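Local coordinates for DR2417 (Deinococcus radiodurans, PDB 4XWW), which degrades RNA as a two-metal nuclease of the metallo-beta-lactamase superfamily, probably as a 5'-3' exonuclease active in rRNA maturation and mRNA decay, at residues Lys78-Thr83 with Tyr95-Leu100; Gly85-Ile90 with Arg116-Glu121; Val132-Glu137 with Ile155-Gly160. All coordinates share one frame; numbering follows the deposited sequence.

Interaction 1: Lys78-Thr83 with Tyr95-Leu100; sequences KGWILT and YIFARL
In the metallo-beta-lactamase fold, strand 77-82 runs inside a mixed sheet, and helix 93-97, the second helix after it, packs back on the strand through Trp80, which touches Phe97, Ile96 and Leu100. The aromatic pair is edge-to-face: the edge of Phe97 is directed at one face of the Trp80 six-membered ring, with centroids 5.0 Å apart and planes at 85°. A single atom does the touching, Phe97 CE1, which stands 3.5 Å above the indole plane, displaced toward the rim, and comes within 3.6 Å of Trp80 CE3. Phe97 reaches this face with its CG anti to the carbonyl carbon (chi1 -74°), a torsion that helps carry the ring toward the strand although its CB does not point there. The far rim of the indole is met by two aliphatic branches, with Ile96 CG2 arriving obliquely. Trp80 NE1, at the other end of the ring system, is hydrogen-bonded to the Asp47 carbonyl, which helps to set the rotation of the indole, while Val105 of the adjacent strand 104-107 touches both Trp80 and Phe97. A type I turn from Phe97 to Leu100 brings Leu100 CD1 into the indole plane, 3.8 Å from Trp80 CH2.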
# COMPACT_ATOMS: atom_id res chain seq x y z
N LYS A 78 -3.99 -7.09 39.70
CA LYS A 78 -3.22 -8.03 40.50
C LYS A 78 -1.90 -8.37 39.83
O LYS A 78 -0.95 -8.79 40.48
CB LYS A 78 -4.01 -9.31 40.75
CG LYS A 78 -5.21 -9.10 41.64
CD LYS A 78 -4.78 -8.52 42.99
CE LYS A 78 -5.94 -7.85 43.67
NZ LYS A 78 -5.52 -7.18 44.95
N GLY A 79 -1.84 -8.17 38.51
CA GLY A 79 -0.63 -8.50 37.79
C GLY A 79 -0.78 -8.60 36.29
O GLY A 79 -1.86 -8.38 35.74
N TRP A 80 0.32 -8.95 35.64
CA TRP A 80 0.43 -8.96 34.21
C TRP A 80 1.00 -10.28 33.72
O TRP A 80 1.87 -10.87 34.37
CB TRP A 80 1.34 -7.81 33.76
CG TRP A 80 0.74 -6.88 32.72
CD1 TRP A 80 0.63 -7.10 31.38
CD2 TRP A 80 0.21 -5.57 32.95
NE1 TRP A 80 0.05 -6.02 30.76
CE2 TRP A 80 -0.21 -5.06 31.70
CE3 TRP A 80 0.05 -4.77 34.09
CZ2 TRP A 80 -0.78 -3.80 31.55
CZ3 TRP A 80 -0.53 -3.51 33.94
CH2 TRP A 80 -0.93 -3.04 32.68
N ILE A 81 0.50 -10.72 32.56
CA ILE A 81 1.05 -11.82 31.79
C ILE A 81 1.61 -11.27 30.48
O ILE A 81 0.91 -10.54 29.79
CB ILE A 81 -0.03 -12.87 31.47
CG1 ILE A 81 -0.56 -13.52 32.75
CG2 ILE A 81 0.48 -13.93 30.50
CD1 ILE A 81 -1.78 -14.34 32.50
N LEU A 82 2.86 -11.62 30.16
CA LEU A 82 3.45 -11.23 28.88
C LEU A 82 3.72 -12.48 28.04
O LEU A 82 4.57 -13.30 28.42
CB LEU A 82 4.75 -10.43 29.10
CG LEU A 82 4.67 -9.20 29.98
CD1 LEU A 82 5.99 -8.45 29.94
CD2 LEU A 82 3.55 -8.30 29.45
N THR A 83 3.02 -12.62 26.91
CA THR A 83 3.07 -13.88 26.16
C THR A 83 4.34 -14.06 25.31
O THR A 83 4.80 -15.17 25.13
CB THR A 83 1.84 -14.07 25.24
OG1 THR A 83 1.77 -13.01 24.27
CG2 THR A 83 0.53 -14.11 26.06
N TYR A 95 4.86 3.12 28.20
CA TYR A 95 3.80 4.11 28.33
C TYR A 95 2.74 3.71 29.36
O TYR A 95 2.30 4.53 30.16
CB TYR A 95 3.16 4.35 26.96
CG TYR A 95 4.19 4.68 25.91
CD1 TYR A 95 4.81 3.68 25.17
CD2 TYR A 95 4.58 6.00 25.68
CE1 TYR A 95 5.77 3.98 24.22
CE2 TYR A 95 5.54 6.30 24.73
CZ TYR A 95 6.13 5.29 24.00
OH TYR A 95 7.08 5.58 23.05
N ILE A 96 2.37 2.44 29.35
CA ILE A 96 1.37 1.91 30.27
C ILE A 96 1.91 1.79 31.71
O ILE A 96 1.29 2.30 32.66
CB ILE A 96 0.83 0.53 29.77
CG1 ILE A 96 0.14 0.67 28.41
CG2 ILE A 96 -0.08 -0.12 30.84
CD1 ILE A 96 -0.04 -0.62 27.65
N PHE A 97 3.07 1.15 31.89
CA PHE A 97 3.59 0.92 33.25
C PHE A 97 3.91 2.24 33.97
O PHE A 97 3.80 2.30 35.19
CB PHE A 97 4.86 0.04 33.23
CG PHE A 97 4.60 -1.42 32.95
CD1 PHE A 97 3.33 -1.96 33.05
CD2 PHE A 97 5.66 -2.26 32.61
CE1 PHE A 97 3.10 -3.31 32.79
CE2 PHE A 97 5.44 -3.62 32.35
CZ PHE A 97 4.16 -4.14 32.45
N ALA A 98 4.28 3.28 33.23
CA ALA A 98 4.63 4.56 33.87
C ALA A 98 3.42 5.20 34.56
O ALA A 98 3.58 6.00 35.48
CB ALA A 98 5.22 5.52 32.85
N ARG A 99 2.22 4.83 34.13
CA ARG A 99 1.01 5.46 34.64
C ARG A 99 0.25 4.60 35.66
O ARG A 99 -0.78 5.02 36.18
CB ARG A 99 0.09 5.83 33.48
CG ARG A 99 0.75 6.74 32.44
CD ARG A 99 -0.30 7.45 31.60
NE ARG A 99 -1.18 8.26 32.44
CZ ARG A 99 -2.30 8.84 32.02
NH1 ARG A 99 -2.70 8.69 30.76
NH2 ARG A 99 -3.04 9.55 32.87
N LEU A 100 0.77 3.41 35.96
CA LEU A 100 0.08 2.48 36.86
C LEU A 100 0.94 2.01 38.04
O LEU A 100 2.16 2.15 38.02
CB LEU A 100 -0.41 1.27 36.05
CG LEU A 100 -1.53 1.55 35.03
CD1 LEU A 100 -1.75 0.35 34.12
CD2 LEU A 100 -2.84 1.94 35.72

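Interaction 2: Gly85-Ile90 with Arg116-Glu121; sequences GHEDHI and REKLSE. With ZN (zinc ion), chain F; ZN (zinc ion), chain E; nucleotides of chain C.
Two bends, at chi3 (-83°) and chi4 (-76°), curl the Lys118 chain so that its ammonium meets the carboxylate of Glu87, itself bent at chi2. The result is a salt bridge in which one nitrogen faces both oxygens: Lys118 NZ lies 2.7 Å from Glu87 OE2, on the syn lone pair of that oxygen, and makes a weaker hydrogen bond to Glu87 OE1. The curled methylenes of the lysine also pack on helix 87-90, with Lys118 CE 3.9 Å from Ile90 CD1 and CD against the Ile90 carbonyl oxygen. This joins helix 109-122 to the HxHxDH motif of the superfamily, here the run from His84 to His89, which carries metal ligands of the active site. His86 ND1 binds one zinc at 2.1 Å, alongside His84 and His153; Asp88 OD2 and His89 NE2 bind the other, each at 2.2 Å, with His403. Water 1 lies 1.9 Å from the first zinc and 2.0 Å from the second, so it bridges them, and it donates a hydrogen bond to OP2 of U3 of the RNA. The next phosphate is held by the backbone: Glu87 N, in the first turn of the helix that has His86 at its N-cap position, donates to OP2 of U4 over 2.6 Å at a nearly straight 172°. The His86 ring lies beneath O5' of U3, which sits over its centre. The metal-bridging water beside the U3 phosphate is consistent with a two-metal hydrolytic mechanism, while the buried Glu87 carboxylate, its charge probably balanced by Lys118, ties the RNA-binding turn to the neighbouring helix.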
# COMPACT_ATOMS: atom_id res chain seq x y z
N GLY A 85 7.78 -11.43 23.19
CA GLY A 85 8.45 -10.14 23.12
C GLY A 85 8.26 -9.37 21.79
O GLY A 85 9.03 -8.45 21.53
N HIS A 86 7.28 -9.74 20.97
CA HIS A 86 6.98 -8.92 19.76
C HIS A 86 6.47 -7.54 20.16
O HIS A 86 5.80 -7.38 21.17
CB HIS A 86 5.95 -9.60 18.85
CG HIS A 86 6.54 -10.58 17.90
ND1 HIS A 86 5.85 -11.69 17.44
CD2 HIS A 86 7.76 -10.64 17.31
CE1 HIS A 86 6.62 -12.38 16.62
NE2 HIS A 86 7.78 -11.75 16.51
N GLU A 87 6.77 -6.54 19.33
CA GLU A 87 6.39 -5.17 19.63
C GLU A 87 4.89 -4.96 19.72
O GLU A 87 4.46 -4.08 20.44
CB GLU A 87 6.97 -4.21 18.58
CG GLU A 87 8.47 -3.98 18.74
CD GLU A 87 8.85 -3.10 19.90
OE1 GLU A 87 7.96 -2.50 20.53
OE2 GLU A 87 10.06 -3.01 20.19
N ASP A 88 4.09 -5.75 19.02
CA ASP A 88 2.64 -5.56 19.17
C ASP A 88 2.09 -6.28 20.41
O ASP A 88 0.87 -6.32 20.62
CB ASP A 88 1.88 -6.02 17.91
CG ASP A 88 1.94 -7.51 17.70
OD1 ASP A 88 3.03 -8.09 17.87
OD2 ASP A 88 0.88 -8.08 17.35
N HIS A 89 2.99 -6.80 21.25
CA HIS A 89 2.58 -7.29 22.56
C HIS A 89 3.32 -6.63 23.73
O HIS A 89 2.79 -6.62 24.83
CB HIS A 89 2.73 -8.81 22.62
CG HIS A 89 1.89 -9.52 21.60
ND1 HIS A 89 0.71 -10.15 21.92
CD2 HIS A 89 2.03 -9.63 20.26
CE1 HIS A 89 0.18 -10.65 20.82
NE2 HIS A 89 0.96 -10.35 19.80
N ILE A 90 4.50 -6.06 23.50
CA ILE A 90 5.20 -5.39 24.60
C ILE A 90 5.55 -3.92 24.37
O ILE A 90 6.02 -3.25 25.28
CB ILE A 90 6.51 -6.12 24.97
CG1 ILE A 90 7.48 -6.16 23.80
CG2 ILE A 90 6.19 -7.54 25.39
CD1 ILE A 90 8.91 -6.40 24.21
N ARG A 116 12.92 -5.55 29.74
CA ARG A 116 13.87 -4.95 30.66
C ARG A 116 14.70 -3.88 29.96
O ARG A 116 14.91 -2.79 30.50
CB ARG A 116 14.79 -6.04 31.26
CG ARG A 116 15.35 -5.75 32.62
CD ARG A 116 16.18 -6.95 33.11
NE ARG A 116 15.37 -7.93 33.83
CZ ARG A 116 15.17 -9.19 33.44
NH1 ARG A 116 15.74 -9.66 32.34
NH2 ARG A 116 14.41 -9.99 34.18
N GLU A 117 15.16 -4.18 28.75
CA GLU A 117 15.94 -3.23 27.98
C GLU A 117 15.09 -2.02 27.57
O GLU A 117 15.55 -0.88 27.60
CB GLU A 117 16.53 -3.90 26.74
CG GLU A 117 17.67 -3.13 26.13
CD GLU A 117 17.83 -3.42 24.66
OE1 GLU A 117 18.30 -2.51 23.93
OE2 GLU A 117 17.48 -4.54 24.22
N LYS A 118 13.85 -2.30 27.18
CA LYS A 118 12.89 -1.28 26.79
C LYS A 118 12.65 -0.32 27.95
O LYS A 118 12.71 0.90 27.78
CB LYS A 118 11.59 -1.95 26.35
CG LYS A 118 10.61 -1.08 25.57
CD LYS A 118 9.45 -1.91 25.02
CE LYS A 118 9.82 -2.60 23.70
NZ LYS A 118 9.83 -1.64 22.56
N LEU A 119 12.39 -0.87 29.13
CA LEU A 119 12.15 -0.06 30.31
C LEU A 119 13.38 0.75 30.68
O LEU A 119 13.28 1.90 31.11
CB LEU A 119 11.70 -0.93 31.49
CG LEU A 119 10.41 -1.69 31.21
CD1 LEU A 119 10.06 -2.64 32.35
CD2 LEU A 119 9.27 -0.73 30.95
N SER A 120 14.56 0.16 30.49
CA SER A 120 15.81 0.85 30.76
C SER A 120 15.95 2.11 29.90
O SER A 120 16.29 3.18 30.42
CB SER A 120 16.99 -0.08 30.52
OG SER A 120 18.21 0.58 30.77
N GLU A 121 15.70 1.99 28.60
CA GLU A 121 15.76 3.12 27.67
C GLU A 121 14.87 4.26 28.14
O GLU A 121 15.18 5.44 27.92
CB GLU A 121 15.31 2.71 26.26
CG GLU A 121 16.10 1.56 25.64
CD GLU A 121 17.34 2.02 24.90
OE1 GLU A 121 17.49 3.24 24.66
OE2 GLU A 121 18.18 1.15 24.56
ZN ZN F . 1.01 -10.26 17.63
ZN ZN E . 3.88 -12.31 17.78
P U C 4 9.22 -7.28 16.22
OP1 U C 4 10.22 -8.37 16.27
OP2 U C 4 8.17 -7.20 17.26
O5' U C 4 10.05 -5.92 16.19
C5' U C 4 9.44 -4.68 15.78
C4' U C 4 9.81 -4.37 14.35
O4' U C 4 8.86 -3.39 13.84
C3' U C 4 11.19 -3.75 14.13
O3' U C 4 12.19 -4.76 13.93
C2' U C 4 10.94 -2.80 12.97
O2' U C 4 10.83 -3.44 11.71
C1' U C 4 9.56 -2.27 13.33
N1 U C 4 9.58 -1.24 14.37
C2 U C 4 9.45 0.08 13.97
O2 U C 4 9.30 0.40 12.80
N3 U C 4 9.48 1.00 14.98
C4 U C 4 9.63 0.75 16.33
O4 U C 4 9.64 1.69 17.13
C5 U C 4 9.77 -0.64 16.66
C6 U C 4 9.74 -1.56 15.69
P U C 3 3.67 -10.10 14.22
OP1 U C 3 3.74 -11.57 14.02
OP2 U C 3 2.76 -9.54 15.25
O5' U C 3 5.15 -9.58 14.49
C5' U C 3 6.18 -9.78 13.51
C4' U C 3 7.00 -8.53 13.38
O4' U C 3 6.37 -7.63 12.43
C3' U C 3 7.18 -7.74 14.67
O3' U C 3 8.52 -7.31 14.80
C2' U C 3 6.24 -6.55 14.49
O2' U C 3 6.64 -5.40 15.20
C1' U C 3 6.32 -6.33 12.99
N1 U C 3 5.14 -5.64 12.44
C2 U C 3 5.36 -4.55 11.62
O2 U C 3 6.47 -4.16 11.33
N3 U C 3 4.22 -3.94 11.16
C4 U C 3 2.92 -4.30 11.43
O4 U C 3 2.00 -3.65 10.93
C5 U C 3 2.77 -5.43 12.28
C6 U C 3 3.87 -6.05 12.76
O HOH W 1 2.33 -11.65 16.97

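Interaction 3: Val132-Glu137 with Ile155-Gly160; sequences VTYGDE and IPDNAG
Tyr134 OH is joined by two waters to the backbone and side chain of the segment 155-160. Water 2 lies 3.0 Å from this hydroxyl and accepts a hydrogen bond from Asn158 N, while water 3, 3.3 Å from Tyr134 OH, donates to Asp157 OD1 at 2.8 Å. Direct approach is close as well: Tyr134 OH comes within 3.3 Å of Asp157 CA, and the Asn158 carbonyl oxygen lies at the ring edge, near its plane. Along the same edge, Tyr134 CE1 packs loosely on Ala159 CB at 4.3 Å. The phenol extends from a type II turn, Thr133 to Asp136, that links strands 128-131 and 137-140, and so bridges from the last strand of one sheet of the metallo-beta-lactamase sandwich to the loop entering strand 159-165 of the other. The turn is closed by Asp136 N bonding to Thr133 O and braced by Thr133 N, which donates to Asp136 OD2 at 2.8 Å from above the carboxylate plane, 52° out of it. On the opposite segment, Asp157 OD2 accepts from Leu110 N at the start of helix 109-122, and Asn158 ND2 is hydrogen-bonded to the carbonyls of Asp175 and Met151, its side chain packed beside the zinc ligands His84 and His153.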
# COMPACT_ATOMS: atom_id res chain seq x y z
N VAL A 132 9.07 -16.84 34.27
CA VAL A 132 8.44 -18.14 34.30
C VAL A 132 9.02 -19.02 33.21
O VAL A 132 9.81 -18.57 32.37
CB VAL A 132 6.90 -18.06 34.12
CG1 VAL A 132 6.25 -17.36 35.30
CG2 VAL A 132 6.52 -17.39 32.79
N THR A 133 8.63 -20.28 33.20
CA THR A 133 8.90 -21.11 32.03
C THR A 133 7.69 -21.99 31.77
O THR A 133 6.73 -21.95 32.53
CB THR A 133 10.15 -21.96 32.20
OG1 THR A 133 10.48 -22.56 30.94
CG2 THR A 133 9.91 -23.05 33.24
N TYR A 134 7.71 -22.73 30.67
CA TYR A 134 6.55 -23.54 30.30
C TYR A 134 6.20 -24.50 31.44
O TYR A 134 7.07 -25.15 32.01
CB TYR A 134 6.83 -24.32 29.03
CG TYR A 134 7.26 -23.43 27.90
CD1 TYR A 134 6.44 -22.40 27.44
CD2 TYR A 134 8.49 -23.60 27.30
CE1 TYR A 134 6.83 -21.57 26.41
CE2 TYR A 134 8.89 -22.78 26.27
CZ TYR A 134 8.05 -21.77 25.83
OH TYR A 134 8.46 -20.95 24.82
N GLY A 135 4.91 -24.54 31.76
CA GLY A 135 4.39 -25.42 32.79
C GLY A 135 4.19 -24.75 34.13
O GLY A 135 3.48 -25.28 34.99
N ASP A 136 4.81 -23.59 34.31
CA ASP A 136 4.64 -22.84 35.54
C ASP A 136 3.20 -22.40 35.68
O ASP A 136 2.55 -22.06 34.71
CB ASP A 136 5.56 -21.62 35.57
CG ASP A 136 6.98 -21.96 35.97
OD1 ASP A 136 7.20 -23.09 36.45
OD2 ASP A 136 7.87 -21.11 35.81
N GLU A 137 2.72 -22.43 36.92
CA GLU A 137 1.39 -21.96 37.26
C GLU A 137 1.53 -20.83 38.25
O GLU A 137 2.10 -21.00 39.33
CB GLU A 137 0.53 -23.07 37.86
CG GLU A 137 -0.01 -24.08 36.86
CD GLU A 137 -0.98 -25.07 37.50
OE1 GLU A 137 -0.69 -26.29 37.48
OE2 GLU A 137 -2.03 -24.63 38.02
N ILE A 155 9.14 -15.87 17.12
CA ILE A 155 10.11 -15.42 18.13
C ILE A 155 10.14 -16.50 19.23
O ILE A 155 9.13 -17.15 19.48
CB ILE A 155 9.73 -14.02 18.72
CG1 ILE A 155 10.89 -13.41 19.52
CG2 ILE A 155 8.47 -14.11 19.61
CD1 ILE A 155 10.61 -12.00 20.06
N PRO A 156 11.31 -16.76 19.84
CA PRO A 156 11.38 -17.74 20.93
C PRO A 156 10.63 -17.30 22.20
O PRO A 156 10.26 -16.12 22.31
CB PRO A 156 12.89 -17.84 21.22
CG PRO A 156 13.56 -17.38 19.97
CD PRO A 156 12.65 -16.33 19.38
N ASP A 157 10.43 -18.23 23.12
CA ASP A 157 9.86 -17.94 24.43
C ASP A 157 8.47 -17.35 24.27
O ASP A 157 8.11 -16.37 24.92
CB ASP A 157 10.77 -17.01 25.23
CG ASP A 157 11.91 -17.75 25.93
OD1 ASP A 157 11.87 -19.00 26.01
OD2 ASP A 157 12.84 -17.07 26.40
N ASN A 158 7.71 -17.97 23.37
CA ASN A 158 6.33 -17.61 23.08
C ASN A 158 5.38 -18.55 23.78
O ASN A 158 5.51 -19.77 23.67
CB ASN A 158 6.09 -17.66 21.58
CG ASN A 158 4.69 -17.25 21.22
OD1 ASN A 158 4.37 -16.07 21.22
ND2 ASN A 158 3.85 -18.23 20.90
N ALA A 159 4.43 -18.00 24.53
CA ALA A 159 3.53 -18.85 25.29
C ALA A 159 2.09 -18.62 24.95
O ALA A 159 1.68 -17.51 24.59
CB ALA A 159 3.72 -18.63 26.81
N GLY A 160 1.31 -19.69 25.07
CA GLY A 160 -0.11 -19.58 25.33
C GLY A 160 -0.30 -19.77 26.83
O GLY A 160 0.66 -20.06 27.59
O HOH W 2 7.88 -20.62 21.89
O HOH W 3 11.71 -21.42 24.56

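How the interactions relate
Interaction 2 carries the zinc ligands His86, Asp88 and His89, and interactions 1 and 3 each touch it. The centre of interaction 1 is 11 Å away: strand 77-82 leads toward these ligands, Thr83 OG1 sits 3.9 Å from His89 ND1, and Phe97 CD2 meets Leu119 CD2 at 4.3 Å. The Trp80 side chain is about 14 Å from a zinc ion. Interaction 3 approaches the metals from the other sheet, the Asn158 side chain being about 5 Å from a zinc ion; His86 NE2 of interaction 2 packs 3.7 Å from Ile155 CB. Interactions 1 and 3, with centres 18 Å apart, meet through Thr83 O and Ala159 N, a probable hydrogen bond of 2.9 Å.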